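Local coordinates for probable quinone reductase Qor (NADPH:quinone reductase) (Zeta-crystallin homolog protein) (Mycobacterium tuberculosis, PDB 4RVU), which catalyses the transfer of electrons from NADPH to quinone substrates, as an NADPH:quinone oxidoreductase of the zeta-crystallin type, at the interface of chains A and B. Coordinates in Å, arbitrary orientation; residue numbers count along the deposited sequence, not the author numbering. Chains: chain A/B, Probable quinone reductase Qor (NADPH:quinone reductase) (Zeta-crystallin homolog protein).

The interface of chains A and B. Residues chain A 270-272, 275-276; chain B 258, 260-261, 264-265.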
loop_
_atom_site.group_PDB
_atom_site.type_symbol
_atom_site.label_atom_id
_atom_site.label_comp_id
_atom_site.label_asym_id
_atom_site.label_seq_id
_atom_site.Cartn_x
_atom_site.Cartn_y
_atom_site.Cartn_z
ATOM N N ARG A 270 -4.768 -3.336 3.187
ATOM C CA ARG A 270 -5.902 -3.864 3.954
ATOM C C ARG A 270 -5.402 -5.042 4.777
ATOM O O ARG A 270 -5.494 -6.193 4.341
ATOM C CB ARG A 270 -7.035 -4.319 3.025
ATOM C CG ARG A 270 -8.450 -4.308 3.668
ATOM C CD ARG A 270 -8.551 -5.187 4.925
ATOM N NE ARG A 270 -9.869 -5.142 5.560
ATOM C CZ ARG A 270 -10.171 -5.750 6.707
ATOM N NH1 ARG A 270 -9.253 -6.441 7.367
ATOM N NH2 ARG A 270 -11.397 -5.660 7.205
ATOM N N PRO A 271 -4.883 -4.763 5.986
ATOM C CA PRO A 271 -4.252 -5.835 6.754
ATOM C C PRO A 271 -5.241 -6.662 7.575
ATOM O O PRO A 271 -6.368 -6.228 7.870
ATOM C CB PRO A 271 -3.320 -5.073 7.702
ATOM C CG PRO A 271 -4.043 -3.762 7.942
ATOM C CD PRO A 271 -4.685 -3.437 6.603
ATOM N N SER A 272 -4.792 -7.865 7.920
ATOM C CA SER A 272 -5.487 -8.753 8.842
ATOM C C SER A 272 -4.489 -9.208 9.903
ATOM O O SER A 272 -3.326 -9.470 9.589
ATOM C CB SER A 272 -6.049 -9.954 8.079
ATOM O OG SER A 272 -6.088 -11.113 8.883
ATOM N N HIS A 275 -1.803 -12.026 9.532
ATOM C CA HIS A 275 -0.497 -11.867 8.890
ATOM C C HIS A 275 0.514 -11.137 9.768
ATOM O O HIS A 275 1.636 -10.884 9.341
ATOM C CB HIS A 275 -0.624 -11.157 7.531
ATOM C CG HIS A 275 -1.495 -11.876 6.550
ATOM N ND1 HIS A 275 -2.675 -11.344 6.074
ATOM C CD2 HIS A 275 -1.365 -13.089 5.959
ATOM C CE1 HIS A 275 -3.230 -12.194 5.230
ATOM N NE2 HIS A 275 -2.455 -13.263 5.142
ATOM N N PHE A 276 0.125 -10.801 10.998
ATOM C CA PHE A 276 1.052 -10.166 11.927
ATOM C C PHE A 276 1.215 -10.980 13.210
ATOM O O PHE A 276 1.827 -10.523 14.167
ATOM C CB PHE A 276 0.625 -8.721 12.229
ATOM C CG PHE A 276 0.496 -7.873 10.997
ATOM C CD1 PHE A 276 1.539 -7.042 10.603
ATOM C CD2 PHE A 276 -0.647 -7.946 10.202
ATOM C CE1 PHE A 276 1.433 -6.271 9.440
ATOM C CE2 PHE A 276 -0.755 -7.193 9.037
ATOM C CZ PHE A 276 0.286 -6.341 8.664
ATOM N N GLN B 258 -10.383 -5.880 -0.171
ATOM C CA GLN B 258 -10.246 -7.162 0.499
ATOM C C GLN B 258 -9.338 -8.124 -0.272
ATOM O O GLN B 258 -8.855 -9.091 0.296
ATOM C CB GLN B 258 -11.616 -7.799 0.801
ATOM C CG GLN B 258 -12.417 -7.106 1.921
ATOM C CD GLN B 258 -11.885 -7.366 3.335
ATOM O OE1 GLN B 258 -10.739 -7.782 3.529
ATOM N NE2 GLN B 258 -12.735 -7.131 4.334
ATOM N N LEU B 260 -6.462 -7.283 -1.197
ATOM C CA LEU B 260 -5.146 -6.968 -0.631
ATOM C C LEU B 260 -4.939 -7.711 0.684
ATOM O O LEU B 260 -3.815 -8.045 1.057
ATOM C CB LEU B 260 -4.982 -5.457 -0.412
ATOM C CG LEU B 260 -5.302 -4.532 -1.586
ATOM C CD1 LEU B 260 -5.083 -3.070 -1.204
ATOM C CD2 LEU B 260 -4.464 -4.896 -2.812
ATOM N N ASN B 261 -6.037 -7.954 1.390
ATOM C CA ASN B 261 -6.029 -8.770 2.598
ATOM C C ASN B 261 -5.681 -10.213 2.240
ATOM O O ASN B 261 -4.683 -10.769 2.709
ATOM C CB ASN B 261 -7.420 -8.691 3.226
ATOM C CG ASN B 261 -7.523 -9.413 4.543
ATOM O OD1 ASN B 261 -6.637 -10.172 4.933
ATOM N ND2 ASN B 261 -8.627 -9.188 5.237
ATOM N N GLY B 264 -2.234 -11.345 1.285
ATOM C CA GLY B 264 -1.218 -11.368 2.321
ATOM C C GLY B 264 -0.967 -10.046 3.025
ATOM O O GLY B 264 0.185 -9.745 3.389
ATOM N N SER B 265 -2.036 -9.286 3.255
ATOM C CA SER B 265 -1.936 -7.949 3.852
ATOM C C SER B 265 -0.882 -7.132 3.093
ATOM O O SER B 265 0.044 -6.561 3.679
ATOM C CB SER B 265 -1.627 -8.047 5.345
ATOM O OG SER B 265 -2.726 -8.625 6.051
#
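B:Ser265 reaches across the subunit boundary with its hydroxyl and meets A:Ser272 and A:His275. The backbone N of A:Ser272 donates to B:Ser265 OG at 2.9 Å. The imidazole ND1 of A:His275 lies 2.7 Å from the same OG, in a hydrogen bond whose direction is not settled. The hydroxyl hydrogen may point to ND1, or OG may accept from ND1. Two bonds thus grip one oxygen and fix its rotation, with OG anti to the carbonyl carbon (chi1 -67°). The CE2 flank of the A:Phe276 ring and the CA of A:Pro271 pack against B:Ser265 CB.

The CA of B:Gly264 sits over one face of the A:His275 ring, toward its rim, 3.7 Å from the centroid, in a CH-pi contact. The amide oxygen OD1 of B:Asn261 lies at the ring edge, in plane.

The A:Arg270 and B:Asn261 side chains lie alongside each other in parallel, NH1 3.5 Å from ND2, with the guanidinium and amide planes 12° apart. B:Gln258 OE1 lies over one guanidinium face, 3.4 Å from A:Arg270 NE. This is packing of polar flat groups rather than a hydrogen bond.

Each side braces its own groups. B:Asn261 ND2 donates to B:Gln258 OE1 at 3.1 Å, in the plane of both amides. A:Arg270 bends at chi2 (-58°), and its NH1 bonds back to A:Pro271 O.

The patch joins the loop and 3-10 helix 273-276 of one chain to helix 258-262 and the following loop of the other. It recurs by two-fold symmetry in a probable dimer. A:Pro271 also binds NADPH, which places the cofactor site beside this contact; the CA of A:Pro271 lies 3.3 Å from B:Ser265 OG.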